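Local coordinates for protein aminotransferase TlmJ (Streptoalloteichus hindustanus, PDB 5UID) that probably acts as a pyridoxal 5'-phosphate-dependent transaminase of the DegT/DnrJ/EryC1 family in natural-product biosynthesis, at residues E16-A21 and L259-E264; E271-Y276 and Y301-R306. One frame throughout, in Å; residues are numbered along the deposited sequence.

Interaction 1 of 2, residues E16-A21 and L259-E264; sequences EAELAA and LRRLPE. With SO4 (sulfate ion), chain I.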
loop_
_atom_site.group_PDB
_atom_site.type_symbol
_atom_site.label_atom_id
_atom_site.label_comp_id
_atom_site.label_asym_id
_atom_site.label_seq_id
_atom_site.Cartn_x
_atom_site.Cartn_y
_atom_site.Cartn_z
ATOM N N GLU A 16 -16.253 17.319 7.510
ATOM C CA GLU A 16 -16.942 17.776 6.305
ATOM C C GLU A 16 -15.965 18.266 5.242
ATOM O O GLU A 16 -16.167 18.013 4.048
ATOM C CB GLU A 16 -17.943 18.876 6.657
ATOM C CG GLU A 16 -19.153 18.390 7.439
ATOM C CD GLU A 16 -20.064 17.485 6.625
ATOM O OE1 GLU A 16 -19.954 17.478 5.379
ATOM O OE2 GLU A 16 -20.895 16.780 7.235
ATOM N N ALA A 17 -14.908 18.974 5.648
ATOM C CA ALA A 17 -13.956 19.489 4.668
ATOM C C ALA A 17 -13.233 18.355 3.953
ATOM O O ALA A 17 -13.013 18.418 2.738
ATOM C CB ALA A 17 -12.956 20.428 5.343
ATOM N N GLU A 18 -12.863 17.303 4.689
ATOM C CA GLU A 18 -12.248 16.140 4.055
ATOM C C GLU A 18 -13.253 15.389 3.188
ATOM O O GLU A 18 -12.895 14.860 2.128
ATOM C CB GLU A 18 -11.654 15.212 5.116
ATOM C CG GLU A 18 -10.413 15.753 5.825
ATOM C CD GLU A 18 -10.729 16.761 6.922
ATOM O OE1 GLU A 18 -11.922 17.019 7.184
ATOM O OE2 GLU A 18 -9.773 17.295 7.528
ATOM N N LEU A 19 -14.516 15.332 3.621
ATOM C CA LEU A 19 -15.546 14.677 2.818
ATOM C C LEU A 19 -15.776 15.416 1.508
ATOM O O LEU A 19 -15.942 14.789 0.456
ATOM C CB LEU A 19 -16.852 14.583 3.605
ATOM C CG LEU A 19 -16.971 13.479 4.653
ATOM C CD1 LEU A 19 -18.201 13.712 5.516
ATOM C CD2 LEU A 19 -17.025 12.108 3.985
ATOM N N ALA A 20 -15.794 16.750 1.554
ATOM C CA ALA A 20 -16.010 17.529 0.339
ATOM C C ALA A 20 -14.894 17.291 -0.669
ATOM O O ALA A 20 -15.140 17.254 -1.880
ATOM C CB ALA A 20 -16.126 19.015 0.678
ATOM N N ALA A 21 -13.658 17.126 -0.189
ATOM C CA ALA A 21 -12.557 16.792 -1.087
ATOM C C ALA A 21 -12.777 15.429 -1.732
ATOM O O ALA A 21 -12.608 15.271 -2.946
ATOM C CB ALA A 21 -11.227 16.827 -0.331
ATOM N N LEU A 259 -3.388 18.945 5.799
ATOM C CA LEU A 259 -2.202 19.789 5.917
ATOM C C LEU A 259 -2.575 21.220 6.288
ATOM O O LEU A 259 -1.905 21.848 7.116
ATOM C CB LEU A 259 -1.404 19.754 4.614
ATOM C CG LEU A 259 -0.085 20.528 4.602
ATOM C CD1 LEU A 259 0.789 20.113 5.777
ATOM C CD2 LEU A 259 0.643 20.316 3.286
ATOM N N ARG A 260 -3.647 21.753 5.693
ATOM C CA ARG A 260 -4.086 23.101 6.047
ATOM C C ARG A 260 -4.573 23.173 7.488
ATOM O O ARG A 260 -4.461 24.227 8.126
ATOM C CB ARG A 260 -5.186 23.572 5.095
ATOM C CG ARG A 260 -4.688 23.977 3.721
ATOM C CD ARG A 260 -5.810 24.565 2.879
ATOM N NE ARG A 260 -6.749 23.547 2.413
ATOM C CZ ARG A 260 -6.650 22.921 1.244
ATOM N NH1 ARG A 260 -5.651 23.206 0.418
ATOM N NH2 ARG A 260 -7.550 22.009 0.899
ATOM N N ARG A 261 -5.113 22.073 8.012
ATOM C CA ARG A 261 -5.575 22.008 9.392
ATOM C C ARG A 261 -4.477 21.621 10.371
ATOM O O ARG A 261 -4.689 21.730 11.585
ATOM C CB ARG A 261 -6.732 21.008 9.516
ATOM C CG ARG A 261 -7.948 21.336 8.658
ATOM C CD ARG A 261 -9.048 20.300 8.846
ATOM N NE ARG A 261 -9.577 20.308 10.206
ATOM C CZ ARG A 261 -10.409 19.392 10.693
ATOM N NH1 ARG A 261 -10.808 18.382 9.931
ATOM N NH2 ARG A 261 -10.838 19.482 11.946
ATOM N N LEU A 262 -3.320 21.179 9.874
ATOM C CA LEU A 262 -2.257 20.688 10.751
ATOM C C LEU A 262 -1.832 21.697 11.811
ATOM O O LEU A 262 -1.697 21.298 12.981
ATOM C CB LEU A 262 -1.062 20.234 9.904
ATOM C CG LEU A 262 0.165 19.727 10.664
ATOM C CD1 LEU A 262 -0.199 18.536 11.534
ATOM C CD2 LEU A 262 1.293 19.369 9.703
ATOM N N PRO A 263 -1.590 22.979 11.498
ATOM C CA PRO A 263 -1.227 23.919 12.575
ATOM C C PRO A 263 -2.249 23.969 13.698
ATOM O O PRO A 263 -1.868 24.037 14.873
ATOM C CB PRO A 263 -1.117 25.264 11.843
ATOM C CG PRO A 263 -0.767 24.896 10.449
ATOM C CD PRO A 263 -1.525 23.629 10.175
ATOM N N GLU A 264 -3.542 23.920 13.367
ATOM C CA GLU A 264 -4.566 23.930 14.406
ATOM C C GLU A 264 -4.548 22.641 15.217
ATOM O O GLU A 264 -4.783 22.674 16.431
ATOM C CB GLU A 264 -5.942 24.161 13.781
ATOM C CG GLU A 264 -7.027 24.557 14.773
ATOM C CD GLU A 264 -7.710 23.361 15.410
ATOM O OE1 GLU A 264 -7.762 22.291 14.766
ATOM O OE2 GLU A 264 -8.194 23.493 16.555
HETATM S S SO4 I . -16.200 18.748 10.956
HETATM O O1 SO4 I . -14.822 18.268 10.938
HETATM O O2 SO4 I . -16.258 20.075 10.350
HETATM O O3 SO4 I . -16.670 18.824 12.335
HETATM O O4 SO4 I . -17.056 17.833 10.205
#
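Between segments 16-21 and 259-264 the contact rests on one salt bridge, R261 to E18, and only 95 Å² is buried between the two. Along 259-264 it is R261 that reaches across: its chain runs extended as far as CD and then bends at chi3 (65°), which brings the guanidinium edge round to the carboxylate. NH1 donates to E18 OE2 at 2.8 Å with an N-H...O angle of 151°, meeting the oxygen on its syn side, slightly out of the carboxylate plane. The two flat groups are turned 53° apart, and R261 NE stays 4.0 Å from E18 OE2, so NH1 alone makes the bond. OE2 also accepts from Q258 NE2, one turn earlier on the same helix, while OE1 accepts from the backbone N of G15, just before helix 16-28. The carboxylate is thus gripped through both oxygens, and its charge probably suits this helix N-terminus. A sulfate, probably from the crystallisation liquor, accepts from E16 N through O4 at 2.9 Å; its O1 is 4.1 Å from R261 NH1, too long for a hydrogen bond. Past R261 the helix kinks at P263 and E264, where neither N bonds to the preceding turn, P263 having no N-H. The junction lies at the dimer boundary: F26 of the second subunit packs on E18, and E16 OE2 bridges to R23 of that subunit. Within the chain, A17 and A21 rest on V257, so helix 16-28 lies against one side of helix 249-280, while L259 and L262 face helix 35-48, both touching H47, and L262 also packs on the loop residues V163, A164 and I188.

Interaction 2 of 2, residues E271-Y276 and Y301-R306; sequences EIAERY and YFYWVR. With SO4 (sulfate ion), chain F.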
loop_
_atom_site.group_PDB
_atom_site.type_symbol
_atom_site.label_atom_id
_atom_site.label_comp_id
_atom_site.label_asym_id
_atom_site.label_seq_id
_atom_site.Cartn_x
_atom_site.Cartn_y
_atom_site.Cartn_z
ATOM N N GLU A 271 -1.644 22.682 23.735
ATOM C CA GLU A 271 -2.327 23.178 24.924
ATOM C C GLU A 271 -2.805 22.032 25.810
ATOM O O GLU A 271 -2.931 22.205 27.027
ATOM C CB GLU A 271 -3.489 24.094 24.531
ATOM C CG GLU A 271 -4.740 23.386 24.039
ATOM C CD GLU A 271 -5.830 24.357 23.608
ATOM O OE1 GLU A 271 -5.553 25.223 22.749
ATOM O OE2 GLU A 271 -6.960 24.261 24.134
ATOM N N ILE A 272 -3.057 20.856 25.229
ATOM C CA ILE A 272 -3.366 19.685 26.043
ATOM C C ILE A 272 -2.146 19.275 26.858
ATOM O O ILE A 272 -2.229 19.084 28.077
ATOM C CB ILE A 272 -3.865 18.525 25.163
ATOM C CG1 ILE A 272 -5.232 18.850 24.558
ATOM C CG2 ILE A 272 -3.929 17.237 25.972
ATOM C CD1 ILE A 272 -5.705 17.821 23.553
ATOM N N ALA A 273 -0.993 19.141 26.196
ATOM C CA ALA A 273 0.224 18.747 26.899
ATOM C C ALA A 273 0.606 19.758 27.972
ATOM O O ALA A 273 1.132 19.377 29.026
ATOM C CB ALA A 273 1.370 18.563 25.906
ATOM N N GLU A 274 0.347 21.044 27.731
ATOM C CA GLU A 274 0.630 22.050 28.748
ATOM C C GLU A 274 -0.324 21.920 29.929
ATOM O O GLU A 274 0.086 22.080 31.085
ATOM C CB GLU A 274 0.562 23.447 28.133
ATOM C CG GLU A 274 1.691 23.721 27.152
ATOM C CD GLU A 274 1.554 25.055 26.444
ATOM O OE1 GLU A 274 0.457 25.653 26.499
ATOM O OE2 GLU A 274 2.545 25.504 25.829
ATOM N N ARG A 275 -1.598 21.625 29.661
ATOM C CA ARG A 275 -2.524 21.328 30.749
ATOM C C ARG A 275 -2.092 20.075 31.502
ATOM O O ARG A 275 -2.192 20.019 32.734
ATOM C CB ARG A 275 -3.945 21.173 30.206
ATOM C CG ARG A 275 -4.962 20.735 31.249
ATOM C CD ARG A 275 -5.139 21.783 32.342
ATOM N NE ARG A 275 -5.943 21.280 33.455
ATOM C CZ ARG A 275 -5.448 20.935 34.640
ATOM N NH1 ARG A 275 -4.149 21.053 34.878
ATOM N NH2 ARG A 275 -6.253 20.481 35.592
ATOM N N TYR A 276 -1.609 19.062 30.777
ATOM C CA TYR A 276 -1.032 17.888 31.428
ATOM C C TYR A 276 0.141 18.281 32.318
ATOM O O TYR A 276 0.240 17.836 33.468
ATOM C CB TYR A 276 -0.578 16.870 30.380
ATOM C CG TYR A 276 -1.667 15.999 29.794
ATOM C CD1 TYR A 276 -2.922 15.919 30.382
ATOM C CD2 TYR A 276 -1.428 15.240 28.654
ATOM C CE1 TYR A 276 -3.915 15.112 29.843
ATOM C CE2 TYR A 276 -2.407 14.436 28.107
ATOM C CZ TYR A 276 -3.649 14.374 28.706
ATOM O OH TYR A 276 -4.623 13.567 28.156
ATOM N N TYR A 301 2.997 14.345 19.486
ATOM C CA TYR A 301 2.430 13.059 19.096
ATOM C C TYR A 301 2.246 12.127 20.288
ATOM O O TYR A 301 1.224 11.441 20.381
ATOM C CB TYR A 301 3.317 12.397 18.037
ATOM C CG TYR A 301 2.760 11.101 17.496
ATOM C CD1 TYR A 301 1.469 11.039 16.987
ATOM C CD2 TYR A 301 3.527 9.941 17.485
ATOM C CE1 TYR A 301 0.951 9.857 16.491
ATOM C CE2 TYR A 301 3.020 8.755 16.985
ATOM C CZ TYR A 301 1.730 8.719 16.492
ATOM O OH TYR A 301 1.216 7.541 15.999
ATOM N N PHE A 302 3.219 12.085 21.197
ATOM C CA PHE A 302 3.122 11.338 22.442
ATOM C C PHE A 302 3.179 12.296 23.623
ATOM O O PHE A 302 3.886 13.308 23.590
ATOM C CB PHE A 302 4.267 10.323 22.605
ATOM C CG PHE A 302 4.275 9.225 21.586
ATOM C CD1 PHE A 302 3.095 8.686 21.106
ATOM C CD2 PHE A 302 5.478 8.717 21.119
ATOM C CE1 PHE A 302 3.114 7.667 20.173
ATOM C CE2 PHE A 302 5.504 7.702 20.183
ATOM C CZ PHE A 302 4.320 7.175 19.710
ATOM N N TYR A 303 2.440 11.962 24.677
ATOM C CA TYR A 303 2.682 12.527 26.002
ATOM C C TYR A 303 3.042 11.358 26.910
ATOM O O TYR A 303 2.159 10.664 27.426
ATOM C CB TYR A 303 1.482 13.303 26.531
ATOM C CG TYR A 303 1.835 14.108 27.760
ATOM C CD1 TYR A 303 2.327 15.402 27.646
ATOM C CD2 TYR A 303 1.712 13.564 29.032
ATOM C CE1 TYR A 303 2.666 16.138 28.765
ATOM C CE2 TYR A 303 2.051 14.292 30.156
ATOM C CZ TYR A 303 2.528 15.579 30.015
ATOM O OH TYR A 303 2.863 16.311 31.130
ATOM N N TRP A 304 4.338 11.135 27.098
ATOM C CA TRP A 304 4.833 9.990 27.850
ATOM C C TRP A 304 5.196 10.415 29.266
ATOM O O TRP A 304 5.880 11.424 29.465
ATOM C CB TRP A 304 6.040 9.360 27.152
ATOM C CG TRP A 304 7.261 10.241 27.081
ATOM C CD1 TRP A 304 8.368 10.170 27.877
ATOM C CD2 TRP A 304 7.498 11.315 26.160
ATOM N NE1 TRP A 304 9.278 11.130 27.509
ATOM C CE2 TRP A 304 8.769 11.848 26.459
ATOM C CE3 TRP A 304 6.760 11.878 25.112
ATOM C CZ2 TRP A 304 9.317 12.916 25.749
ATOM C CZ3 TRP A 304 7.305 12.939 24.410
ATOM C CH2 TRP A 304 8.572 13.447 24.731
ATOM N N VAL A 305 4.726 9.650 30.242
ATOM C CA VAL A 305 5.069 9.863 31.639
ATOM C C VAL A 305 5.871 8.663 32.117
ATOM O O VAL A 305 5.697 7.540 31.629
ATOM C CB VAL A 305 3.818 10.077 32.516
ATOM C CG1 VAL A 305 3.158 11.406 32.182
ATOM C CG2 VAL A 305 2.839 8.928 32.328
ATOM N N ARG A 306 6.758 8.908 33.076
ATOM C CA ARG A 306 7.646 7.883 33.604
ATOM C C ARG A 306 7.339 7.627 35.072
ATOM O O ARG A 306 7.075 8.561 35.836
ATOM C CB ARG A 306 9.110 8.291 33.438
ATOM C CG ARG A 306 9.606 8.253 32.000
ATOM C CD ARG A 306 10.895 9.044 31.860
ATOM N NE ARG A 306 10.638 10.481 31.869
ATOM C CZ ARG A 306 11.483 11.393 32.339
ATOM N NH1 ARG A 306 12.645 11.019 32.859
ATOM N NH2 ARG A 306 11.160 12.678 32.300
HETATM S S SO4 F . 14.166 14.294 33.758
HETATM O O1 SO4 F . 14.754 15.231 34.710
HETATM O O2 SO4 F . 15.208 13.787 32.870
HETATM O O3 SO4 F . 13.559 13.183 34.484
HETATM O O4 SO4 F . 13.145 14.979 32.968
#
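Y276 turns the edge of its ring toward the face of Y303, an edge-to-face pair that seats helix 249-280 on strand 303-306 of a two-stranded antiparallel sheet. This helix-on-sheet packing belongs to the small C-terminal part of what is, by family, probably a fold-type I aminotransferase. The ring centroids lie 4.9 Å apart with planes at 58°, so the pair is tilted from a strict T. Two atoms of Y276 do the touching. CB sits over the Y303 ring in a CH-pi contact, 3.7 Å from its centroid and 25° off the ring normal. CD2 approaches nearer the base of that ring, 3.6 Å from Y303 CG. Y303 is brought here by a first torsion that sets CG anti to the backbone N (chi1 -168°), extending the ring from the strand toward the helix. One turn earlier on the helix, A273 adds its methyl, CB lying 3.7 Å from Y303 CD1, while its carbonyl O comes obliquely to Y303 CE1. Both phenols are tied at their far ends: Y303 OH hydrogen-bonds to D277 OD1 and Y276 OH to P359 O, which probably fixes where each ring lies. A leucine in place of Y303 would probably leave D277 without its hydroxyl mate and deprive Y276 CB and CD2 of a flat face to pack on. V369, V372 and I373 of helix 366-383 touch Y276, and L358 of the partner strand touches Y303; A273, Y276 and Y303 are all buried. At the far end of the strand, R306 instead holds a sulfate, probably from the crystallisation liquor, at its guanidinium edge: NH1 donates to O3 at 2.9 Å, and NH2 donates to O4 at 3.1 Å.

Overall arrangement
Interactions 1 and 2 are strung along one long helix, 249-280, whose early turns supply residues of the pyridoxal phosphate pocket, including V250, A251 and I254. Interaction 1 uses the middle of this helix and interaction 2 its later part; their centres are 24 Å apart and their nearest atoms about 7 Å, without touching. Both segments of interaction 1 precede those of interaction 2 in the sequence. The same helix therefore joins the N-terminal helix 16-28, beside the second subunit, to the small sheet of strands 303-306 and 355-358, which places it as a continuous link from the dimer boundary and cofactor region to the C-terminal part.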